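Local atomic coordinates of probable dehydrogenase (Bordetella bronchiseptica, PDB entry 3MOI), a protein that probably catalyses an NAD(P)-dependent oxidation or reduction of a still unidentified substrate, as a member of the GFO/IDH/MocA oxidoreductase family. Residues Ser123-Arg134 with His181-Gly191; Thr190-Thr201 with Asn213-Ala224. All coordinates share one frame; numbering follows the deposited sequence.

Contact 1. Residues Ser123-Arg134 with His181-Gly191; sequences SRSHDPVVRTLR and HQIDSIKTITG
Arg134 reaches across to the last turn of helix 181-190, where its NE donates to Thr188 O at 2.8 Å. Weaker help comes from NH2 of the same guanidinium, so one late helix carbonyl is gripped at the guanidinium edge. The long arginine chain, with CG anti to the backbone N (chi1 175°) and a bend at chi3, is what brings NE to that carbonyl. Deeper in, the branched chains interlock, Val130 CG1 meeting Thr188 CG2 at 3.7 Å and Leu133 lying side by side with Ile189. At the other end Arg124 lays its CG over one face of the His181 ring, a CH-pi contact 3.6 Å from the centroid. Between these ends the small Ser125 packs its CB on Thr188 OG1 (3.5 Å), which lets the backbones come close. The second shell fixes the hydroxyls: Thr188 OG1 bonds back to Asp184 O, and Ser185 OG to His181 O, so neither is left a buried polar atom without a partner. Arg124 NH2 forms a salt bridge with Glu247, and Asp184 OD1 bonds to Thr368. The two helices, the axes of segments 128-134 and 181-190 running 33° apart, both pack on Met303 of strand 302-307, and Gln182 and Ile186 face strand 225-231.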
loop_
_atom_site.group_PDB
_atom_site.type_symbol
_atom_site.label_atom_id
_atom_site.label_comp_id
_atom_site.label_asym_id
_atom_site.label_seq_id
_atom_site.Cartn_x
_atom_site.Cartn_y
_atom_site.Cartn_z
ATOM N N SER A 123 2.940 -8.154 -20.682
ATOM C CA SER A 123 2.890 -7.748 -19.341
ATOM C C SER A 123 1.496 -7.219 -18.992
ATOM O O SER A 123 0.648 -6.891 -19.859
ATOM C CB SER A 123 4.019 -6.759 -18.998
ATOM O OG SER A 123 3.761 -5.469 -19.459
ATOM N N ARG A 124 1.279 -7.115 -17.696
ATOM C CA ARG A 124 0.063 -6.503 -17.210
ATOM C C ARG A 124 0.148 -5.042 -17.542
ATOM O O ARG A 124 -0.844 -4.369 -17.471
ATOM C CB ARG A 124 -0.082 -6.740 -15.728
ATOM C CG ARG A 124 -0.243 -8.232 -15.398
ATOM C CD ARG A 124 -1.692 -8.604 -15.235
ATOM N NE ARG A 124 -2.323 -8.932 -16.523
ATOM C CZ ARG A 124 -2.661 -10.165 -16.900
ATOM N NH1 ARG A 124 -3.240 -10.388 -18.076
ATOM N NH2 ARG A 124 -2.424 -11.186 -16.089
ATOM N N SER A 125 1.320 -4.520 -17.934
ATOM C CA SER A 125 1.355 -3.139 -18.443
ATOM C C SER A 125 0.726 -2.966 -19.829
ATOM O O SER A 125 0.396 -1.848 -20.254
ATOM C CB SER A 125 2.756 -2.517 -18.373
ATOM O OG SER A 125 3.631 -3.033 -19.345
ATOM N N HIS A 126 0.523 -4.062 -20.542
ATOM C CA HIS A 126 -0.323 -3.978 -21.737
ATOM C C HIS A 126 -1.835 -3.897 -21.392
ATOM O O HIS A 126 -2.629 -3.559 -22.267
ATOM C CB HIS A 126 -0.086 -5.169 -22.662
ATOM C CG HIS A 126 1.280 -5.230 -23.205
ATOM N ND1 HIS A 126 1.685 -4.486 -24.294
ATOM C CD2 HIS A 126 2.359 -5.937 -22.798
ATOM C CE1 HIS A 126 2.958 -4.739 -24.538
ATOM N NE2 HIS A 126 3.393 -5.609 -23.636
ATOM N N ASP A 127 -2.213 -4.240 -20.156
ATOM C CA ASP A 127 -3.581 -4.093 -19.720
ATOM C C ASP A 127 -4.068 -2.723 -20.114
ATOM O O ASP A 127 -3.399 -1.746 -19.831
ATOM C CB ASP A 127 -3.746 -4.206 -18.219
ATOM C CG ASP A 127 -3.569 -5.619 -17.709
ATOM O OD1 ASP A 127 -3.322 -6.500 -18.558
ATOM O OD2 ASP A 127 -3.604 -5.822 -16.439
ATOM N N PRO A 128 -5.244 -2.632 -20.757
ATOM C CA PRO A 128 -5.714 -1.281 -21.122
ATOM C C PRO A 128 -5.952 -0.378 -19.943
ATOM O O PRO A 128 -5.858 0.812 -20.090
ATOM C CB PRO A 128 -7.061 -1.535 -21.850
ATOM C CG PRO A 128 -6.988 -2.957 -22.302
ATOM C CD PRO A 128 -6.155 -3.678 -21.233
ATOM N N VAL A 129 -6.268 -0.896 -18.771
ATOM C CA VAL A 129 -6.405 0.024 -17.642
ATOM C C VAL A 129 -5.099 0.778 -17.371
ATOM O O VAL A 129 -5.125 1.983 -17.092
ATOM C CB VAL A 129 -6.961 -0.639 -16.373
ATOM C CG1 VAL A 129 -8.378 -1.244 -16.656
ATOM C CG2 VAL A 129 -5.998 -1.670 -15.824
ATOM N N VAL A 130 -3.959 0.102 -17.543
ATOM C CA VAL A 130 -2.655 0.731 -17.368
ATOM C C VAL A 130 -2.359 1.701 -18.480
ATOM O O VAL A 130 -1.836 2.780 -18.270
ATOM C CB VAL A 130 -1.564 -0.311 -17.303
ATOM C CG1 VAL A 130 -0.213 0.349 -17.307
ATOM C CG2 VAL A 130 -1.784 -1.243 -16.044
ATOM N N ARG A 131 -2.702 1.346 -19.682
ATOM C CA ARG A 131 -2.567 2.299 -20.786
ATOM C C ARG A 131 -3.460 3.488 -20.557
ATOM O O ARG A 131 -3.080 4.641 -20.822
ATOM C CB ARG A 131 -2.952 1.629 -22.085
ATOM C CG ARG A 131 -2.837 2.487 -23.359
ATOM C CD ARG A 131 -2.897 1.509 -24.566
ATOM N NE ARG A 131 -3.719 2.021 -25.658
ATOM C CZ ARG A 131 -3.303 2.176 -26.921
ATOM N NH1 ARG A 131 -2.045 1.871 -27.289
ATOM N NH2 ARG A 131 -4.152 2.649 -27.830
ATOM N N THR A 132 -4.639 3.226 -20.020
ATOM C CA THR A 132 -5.562 4.327 -19.726
ATOM C C THR A 132 -5.012 5.230 -18.672
ATOM O O THR A 132 -5.144 6.432 -18.832
ATOM C CB THR A 132 -6.963 3.865 -19.319
ATOM O OG1 THR A 132 -7.410 2.890 -20.260
ATOM C CG2 THR A 132 -7.930 5.058 -19.293
ATOM N N LEU A 133 -4.405 4.673 -17.626
ATOM C CA LEU A 133 -3.800 5.487 -16.573
ATOM C C LEU A 133 -2.715 6.346 -17.193
ATOM O O LEU A 133 -2.641 7.524 -16.887
ATOM C CB LEU A 133 -3.242 4.661 -15.374
ATOM C CG LEU A 133 -4.232 3.943 -14.403
ATOM C CD1 LEU A 133 -3.599 2.732 -13.660
ATOM C CD2 LEU A 133 -4.902 4.840 -13.351
ATOM N N ARG A 134 -1.898 5.777 -18.096
ATOM C CA ARG A 134 -0.862 6.573 -18.784
ATOM C C ARG A 134 -1.525 7.726 -19.544
ATOM O O ARG A 134 -1.188 8.908 -19.349
ATOM C CB ARG A 134 0.035 5.731 -19.729
ATOM C CG ARG A 134 1.043 6.557 -20.534
ATOM C CD ARG A 134 1.781 5.718 -21.707
ATOM N NE ARG A 134 3.153 5.432 -21.255
ATOM C CZ ARG A 134 4.316 5.828 -21.780
ATOM N NH1 ARG A 134 4.429 6.465 -22.960
ATOM N NH2 ARG A 134 5.417 5.495 -21.083
ATOM N N HIS A 181 5.471 -7.273 -13.454
ATOM C CA HIS A 181 4.183 -6.673 -13.814
ATOM C C HIS A 181 3.963 -5.317 -13.128
ATOM O O HIS A 181 3.491 -4.361 -13.751
ATOM C CB HIS A 181 3.042 -7.632 -13.500
ATOM C CG HIS A 181 3.043 -8.882 -14.316
ATOM N ND1 HIS A 181 3.139 -8.876 -15.699
ATOM C CD2 HIS A 181 2.863 -10.176 -13.953
ATOM C CE1 HIS A 181 3.105 -10.121 -16.147
ATOM N NE2 HIS A 181 2.907 -10.931 -15.111
ATOM N N GLN A 182 4.383 -5.191 -11.894
ATOM C CA GLN A 182 4.230 -3.929 -11.220
ATOM C C GLN A 182 5.284 -2.964 -11.711
ATOM O O GLN A 182 5.009 -1.793 -11.960
ATOM C CB GLN A 182 4.330 -4.127 -9.702
ATOM C CG GLN A 182 3.175 -4.936 -9.143
ATOM C CD GLN A 182 3.312 -5.319 -7.735
ATOM O OE1 GLN A 182 4.331 -5.811 -7.350
ATOM N NE2 GLN A 182 2.262 -5.134 -6.935
ATOM N N ILE A 183 6.508 -3.444 -11.877
ATOM C CA ILE A 183 7.551 -2.558 -12.241
ATOM C C ILE A 183 7.198 -1.998 -13.606
ATOM O O ILE A 183 7.308 -0.812 -13.822
ATOM C CB ILE A 183 8.902 -3.268 -12.293
ATOM C CG1 ILE A 183 9.327 -3.777 -10.910
ATOM C CG2 ILE A 183 10.019 -2.353 -12.877
ATOM C CD1 ILE A 183 10.547 -4.705 -10.996
ATOM N N ASP A 184 6.781 -2.843 -14.542
ATOM C CA ASP A 184 6.513 -2.346 -15.890
ATOM C C ASP A 184 5.352 -1.383 -15.898
ATOM O O ASP A 184 5.339 -0.433 -16.689
ATOM C CB ASP A 184 6.201 -3.474 -16.860
ATOM C CG ASP A 184 7.416 -4.327 -17.183
ATOM O OD1 ASP A 184 8.559 -3.829 -17.117
ATOM O OD2 ASP A 184 7.212 -5.516 -17.472
ATOM N N SER A 185 4.380 -1.609 -15.000
ATOM C CA SER A 185 3.226 -0.727 -14.955
ATOM C C SER A 185 3.636 0.632 -14.431
ATOM O O SER A 185 3.161 1.691 -14.937
ATOM C CB SER A 185 2.112 -1.343 -14.116
ATOM O OG SER A 185 1.760 -2.587 -14.739
ATOM N N ILE A 186 4.517 0.609 -13.435
ATOM C CA ILE A 186 4.984 1.859 -12.848
ATOM C C ILE A 186 5.729 2.639 -13.915
ATOM O O ILE A 186 5.432 3.773 -14.154
ATOM C CB ILE A 186 5.828 1.594 -11.645
ATOM C CG1 ILE A 186 4.949 1.059 -10.493
ATOM C CG2 ILE A 186 6.515 2.812 -11.204
ATOM C CD1 ILE A 186 5.743 0.461 -9.360
ATOM N N LYS A 187 6.648 2.026 -14.624
ATOM C CA LYS A 187 7.273 2.710 -15.726
ATOM C C LYS A 187 6.308 3.215 -16.813
ATOM O O LYS A 187 6.500 4.296 -17.389
ATOM C CB LYS A 187 8.253 1.794 -16.363
ATOM C CG LYS A 187 9.457 1.445 -15.452
ATOM C CD LYS A 187 10.640 1.099 -16.359
ATOM C CE LYS A 187 10.638 -0.264 -16.802
ATOM N NZ LYS A 187 11.855 -0.527 -17.602
ATOM N N THR A 188 5.315 2.417 -17.136
ATOM C CA THR A 188 4.392 2.789 -18.175
ATOM C C THR A 188 3.523 3.998 -17.764
ATOM O O THR A 188 3.437 4.982 -18.485
ATOM C CB THR A 188 3.495 1.620 -18.502
ATOM O OG1 THR A 188 4.254 0.565 -19.127
ATOM C CG2 THR A 188 2.344 2.058 -19.408
ATOM N N ILE A 189 2.910 3.937 -16.564
ATOM C CA ILE A 189 2.112 5.025 -16.050
ATOM C C ILE A 189 2.966 6.272 -15.967
ATOM O O ILE A 189 2.497 7.332 -16.326
ATOM C CB ILE A 189 1.545 4.683 -14.677
ATOM C CG1 ILE A 189 0.482 3.591 -14.802
ATOM C CG2 ILE A 189 0.915 5.907 -13.982
ATOM C CD1 ILE A 189 0.308 2.692 -13.522
ATOM N N THR A 190 4.186 6.202 -15.471
ATOM C CA THR A 190 4.836 7.450 -15.220
ATOM C C THR A 190 5.679 7.925 -16.359
ATOM O O THR A 190 6.001 9.068 -16.432
ATOM C CB THR A 190 5.750 7.425 -14.007
ATOM O OG1 THR A 190 6.879 6.583 -14.279
ATOM C CG2 THR A 190 4.966 6.970 -12.747
ATOM N N GLY A 191 6.084 7.056 -17.252
ATOM C CA GLY A 191 7.159 7.436 -18.176
ATOM C C GLY A 191 8.499 7.829 -17.557
ATOM O O GLY A 191 9.289 8.442 -18.230
#

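Contact 2. Residues Thr190-Thr201 with Asn213-Ala224; sequences TGQRITAVRAMT and NCAAMLTLEDGA
Gln192 OE1 takes two backbone N-H groups of the turn after strand 213-220: Asp222 N at 2.6 Å, nearly in line with the C=O bond, and Glu221 N more weakly. An extended glutamine is long enough to carry its amide to this type I turn, Leu220 to Gly223, at the open end of an antiparallel beta hairpin. Glu221 answers by receiving Arg193 N on OE1, which is met from above the carboxylate plane.

Along strands 194-201 and 213-220, Arg198 with Met217 and Met200 with Ala215 are regular hydrogen-bonded pairs; the straightest link is Arg198 N to Met217 O, at 174°. The regularity breaks at a classic beta bulge, where Thr195 and Ala196 both face Thr219. Thr219 O accepts strongly from Thr195 N at 2.8 Å and weakly from Ala196 N and from Thr195 OG1, while Thr219 N returns a strong bond to Ala196 O. The Thr195 hydroxyl, set between its own N and carbonyl carbon (chi1 54°), is thereby turned to the shared carbonyl.

The two faces differ. Ile194, Val197, Leu218 and Leu220 give an apolar side, as befits packing against helices: Ile194 and Val197 touch helices 179-190 and 362-381 respectively. Ala199 and Ala216 bring their methyls to 3.6 Å, their small size suiting a close non-hydrogen-bonded pair. The other face, with Arg198, Met217 and Thr219, meets the second subunit. Arg198 bends at chi2, and its NE bonds to Gln384 of the second subunit and its NH2 to Thr219 of the second subunit; Met217 packs on its own counterpart there. Near the turn, Leu220 CD1 meets Thr190 CG2 tip to tip at 3.6 Å, while Asp222 OD1 closes an Asx turn by accepting from Ala224 N at 2.9 Å.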
loop_
_atom_site.group_PDB
_atom_site.type_symbol
_atom_site.label_atom_id
_atom_site.label_comp_id
_atom_site.label_asym_id
_atom_site.label_seq_id
_atom_site.Cartn_x
_atom_site.Cartn_y
_atom_site.Cartn_z
ATOM N N THR A 190 4.186 6.202 -15.471
ATOM C CA THR A 190 4.836 7.450 -15.220
ATOM C C THR A 190 5.679 7.925 -16.359
ATOM O O THR A 190 6.001 9.068 -16.432
ATOM C CB THR A 190 5.750 7.425 -14.007
ATOM O OG1 THR A 190 6.879 6.583 -14.279
ATOM C CG2 THR A 190 4.966 6.970 -12.747
ATOM N N GLY A 191 6.084 7.056 -17.252
ATOM C CA GLY A 191 7.159 7.436 -18.176
ATOM C C GLY A 191 8.499 7.829 -17.557
ATOM O O GLY A 191 9.289 8.442 -18.230
ATOM N N GLN A 192 8.759 7.495 -16.290
ATOM C CA GLN A 192 10.047 7.826 -15.666
ATOM C C GLN A 192 10.986 6.633 -15.415
ATOM O O GLN A 192 10.573 5.518 -15.182
ATOM C CB GLN A 192 9.797 8.542 -14.379
ATOM C CG GLN A 192 9.162 9.967 -14.553
ATOM C CD GLN A 192 9.190 10.691 -13.245
ATOM O OE1 GLN A 192 10.289 11.020 -12.742
ATOM N NE2 GLN A 192 7.998 10.920 -12.637
ATOM N N ARG A 193 12.283 6.886 -15.497
ATOM C CA ARG A 193 13.263 5.950 -15.082
ATOM C C ARG A 193 13.193 5.753 -13.558
ATOM O O ARG A 193 12.996 6.688 -12.773
ATOM C CB ARG A 193 14.647 6.413 -15.506
ATOM C CG ARG A 193 15.791 5.442 -15.105
ATOM C CD ARG A 193 17.119 5.780 -15.784
ATOM N NE ARG A 193 18.276 5.389 -14.962
ATOM C CZ ARG A 193 18.921 4.233 -15.098
ATOM N NH1 ARG A 193 18.519 3.359 -16.025
ATOM N NH2 ARG A 193 19.944 3.933 -14.302
ATOM N N ILE A 194 13.353 4.503 -13.156
ATOM C CA ILE A 194 13.495 4.165 -11.783
ATOM C C ILE A 194 14.954 4.386 -11.417
ATOM O O ILE A 194 15.817 3.720 -11.951
ATOM C CB ILE A 194 13.095 2.699 -11.597
ATOM C CG1 ILE A 194 11.610 2.547 -11.935
ATOM C CG2 ILE A 194 13.384 2.285 -10.212
ATOM C CD1 ILE A 194 11.059 1.156 -12.032
ATOM N N THR A 195 15.232 5.294 -10.513
ATOM C CA THR A 195 16.630 5.662 -10.161
ATOM C C THR A 195 17.072 5.161 -8.803
ATOM O O THR A 195 18.241 5.223 -8.496
ATOM C CB THR A 195 16.867 7.197 -10.128
ATOM O OG1 THR A 195 15.903 7.782 -9.248
ATOM C CG2 THR A 195 16.699 7.808 -11.533
ATOM N N ALA A 196 16.175 4.648 -7.979
ATOM C CA ALA A 196 16.649 4.002 -6.744
ATOM C C ALA A 196 15.618 2.981 -6.243
ATOM O O ALA A 196 14.442 3.095 -6.530
ATOM C CB ALA A 196 16.957 5.046 -5.670
ATOM N N VAL A 197 16.086 2.005 -5.483
ATOM C CA VAL A 197 15.284 0.878 -5.033
ATOM C C VAL A 197 15.642 0.562 -3.599
ATOM O O VAL A 197 16.814 0.218 -3.313
ATOM C CB VAL A 197 15.587 -0.383 -5.814
ATOM C CG1 VAL A 197 14.705 -1.498 -5.318
ATOM C CG2 VAL A 197 15.431 -0.161 -7.287
ATOM N N ARG A 198 14.639 0.666 -2.722
ATOM C CA ARG A 198 14.698 0.088 -1.410
ATOM C C ARG A 198 13.658 -1.028 -1.334
ATOM O O ARG A 198 12.449 -0.749 -1.470
ATOM C CB ARG A 198 14.389 1.158 -0.360
ATOM C CG ARG A 198 14.341 0.655 1.065
ATOM C CD ARG A 198 15.681 0.023 1.512
ATOM N NE ARG A 198 15.566 -0.498 2.865
ATOM C CZ ARG A 198 15.552 -1.785 3.177
ATOM N NH1 ARG A 198 15.717 -2.671 2.217
ATOM N NH2 ARG A 198 15.398 -2.173 4.460
ATOM N N ALA A 199 14.099 -2.270 -1.094
ATOM C CA ALA A 199 13.163 -3.412 -0.995
ATOM C C ALA A 199 13.586 -4.443 0.060
ATOM O O ALA A 199 14.748 -4.518 0.395
ATOM C CB ALA A 199 12.997 -4.065 -2.318
ATOM N N MET A 200 12.624 -5.230 0.536
ATOM C CA MET A 200 12.795 -6.318 1.507
ATOM C C MET A 200 12.035 -7.437 0.863
ATOM O O MET A 200 10.949 -7.184 0.379
ATOM C CB MET A 200 12.035 -5.977 2.783
ATOM C CG MET A 200 12.038 -7.092 3.911
ATOM S SD MET A 200 10.419 -7.278 4.673
ATOM C CE MET A 200 9.555 -7.966 3.270
ATOM N N THR A 201 12.549 -8.658 0.854
ATOM C CA THR A 201 11.784 -9.826 0.360
ATOM C C THR A 201 11.717 -10.877 1.474
ATOM O O THR A 201 12.552 -10.888 2.316
ATOM C CB THR A 201 12.492 -10.483 -0.800
ATOM O OG1 THR A 201 13.791 -10.864 -0.318
ATOM C CG2 THR A 201 12.603 -9.522 -1.988
ATOM N N ASN A 213 7.021 -12.908 -0.896
ATOM C CA ASN A 213 6.561 -11.514 -0.695
ATOM C C ASN A 213 7.621 -10.456 -0.793
ATOM O O ASN A 213 8.795 -10.663 -0.499
ATOM C CB ASN A 213 5.864 -11.355 0.644
ATOM C CG ASN A 213 6.804 -11.621 1.852
ATOM O OD1 ASN A 213 7.378 -12.673 1.971
ATOM N ND2 ASN A 213 6.920 -10.677 2.728
ATOM N N CYS A 214 7.187 -9.251 -1.072
ATOM C CA CYS A 214 8.130 -8.186 -1.207
ATOM C C CYS A 214 7.507 -6.900 -0.878
ATOM O O CYS A 214 6.422 -6.648 -1.333
ATOM C CB CYS A 214 8.552 -8.090 -2.639
ATOM S SG CYS A 214 9.520 -6.609 -3.043
ATOM N N ALA A 215 8.242 -6.052 -0.164
ATOM C CA ALA A 215 7.846 -4.679 0.032
ATOM C C ALA A 215 8.946 -3.789 -0.523
ATOM O O ALA A 215 10.124 -3.987 -0.171
ATOM C CB ALA A 215 7.534 -4.360 1.580
ATOM N N ALA A 216 8.556 -2.830 -1.372
ATOM C CA ALA A 216 9.527 -1.926 -2.021
ATOM C C ALA A 216 9.051 -0.519 -2.207
ATOM O O ALA A 216 7.873 -0.281 -2.446
ATOM C CB ALA A 216 9.985 -2.476 -3.433
ATOM N N MET A 217 10.015 0.398 -2.143
ATOM C CA MET A 217 9.822 1.757 -2.495
ATOM C C MET A 217 10.779 2.071 -3.640
ATOM O O MET A 217 12.046 1.998 -3.501
ATOM C CB MET A 217 10.067 2.728 -1.335
ATOM C CG MET A 217 9.320 4.075 -1.662
ATOM S SD MET A 217 9.324 5.427 -0.546
ATOM C CE MET A 217 9.629 4.373 0.735
ATOM N N LEU A 218 10.181 2.493 -4.736
ATOM C CA LEU A 218 10.916 2.797 -5.934
ATOM C C LEU A 218 11.019 4.305 -6.075
ATOM O O LEU A 218 9.975 5.014 -6.117
ATOM C CB LEU A 218 10.161 2.219 -7.139
ATOM C CG LEU A 218 10.389 0.780 -7.624
ATOM C CD1 LEU A 218 10.749 -0.167 -6.576
ATOM C CD2 LEU A 218 9.234 0.244 -8.509
ATOM N N THR A 219 12.228 4.822 -6.159
ATOM C CA THR A 219 12.362 6.244 -6.403
ATOM C C THR A 219 12.415 6.526 -7.931
ATOM O O THR A 219 13.194 5.937 -8.654
ATOM C CB THR A 219 13.612 6.803 -5.758
ATOM O OG1 THR A 219 13.541 6.563 -4.349
ATOM C CG2 THR A 219 13.734 8.323 -6.049
ATOM N N LEU A 220 11.583 7.435 -8.401
ATOM C CA LEU A 220 11.579 7.789 -9.784
ATOM C C LEU A 220 12.398 9.065 -9.940
ATOM O O LEU A 220 12.970 9.628 -9.033
ATOM C CB LEU A 220 10.167 7.948 -10.294
ATOM C CG LEU A 220 9.215 6.775 -10.068
ATOM C CD1 LEU A 220 7.858 7.146 -10.593
ATOM C CD2 LEU A 220 9.681 5.500 -10.724
ATOM N N GLU A 221 12.478 9.532 -11.132
ATOM C CA GLU A 221 13.624 10.300 -11.525
ATOM C C GLU A 221 13.344 11.749 -11.258
ATOM O O GLU A 221 14.286 12.494 -10.982
ATOM C CB GLU A 221 13.875 9.964 -12.986
ATOM C CG GLU A 221 14.691 10.822 -13.834
ATOM C CD GLU A 221 14.644 10.226 -15.312
ATOM O OE1 GLU A 221 13.518 9.795 -15.838
ATOM O OE2 GLU A 221 15.771 10.146 -15.888
ATOM N N ASP A 222 12.075 12.173 -11.303
ATOM C CA ASP A 222 11.769 13.583 -10.973
ATOM C C ASP A 222 11.530 13.752 -9.473
ATOM O O ASP A 222 11.143 14.806 -9.048
ATOM C CB ASP A 222 10.595 14.142 -11.816
ATOM C CG ASP A 222 9.204 13.628 -11.346
ATOM O OD1 ASP A 222 9.181 12.691 -10.495
ATOM O OD2 ASP A 222 8.140 14.157 -11.828
ATOM N N GLY A 223 11.751 12.705 -8.678
ATOM C CA GLY A 223 11.534 12.761 -7.223
ATOM C C GLY A 223 10.250 12.061 -6.809
ATOM O O GLY A 223 10.101 11.683 -5.643
ATOM N N ALA A 224 9.325 11.846 -7.751
ATOM C CA ALA A 224 8.159 11.009 -7.458
ATOM C C ALA A 224 8.635 9.619 -6.981
ATOM O O ALA A 224 9.700 9.165 -7.387
ATOM C CB ALA A 224 7.285 10.916 -8.661
#

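The two contacts follow one another along the chain and share Thr190 and Gly191, where helix 179-190 ends and the chain runs on into strand 194-202. Their centres lie about 15 Å apart. Contact 1 joins two helices, whereas contact 2 is a hairpin within the mixed sheet, and they touch directly: Ile186 CD1 packs on Leu218 CD2 at 3.6 Å, and Ile183 CG2 on Ile194 CD1 at 3.8 Å. Helices 128-139 and 179-190 lie side by side on the mixed sheet, the second of them also against the hairpin. Contact 1 lies nearer the centre of the chain, contact 2 further out, where the opposite face of the hairpin meets the second subunit; the helix layer thereby backs the dimer-forming sheet.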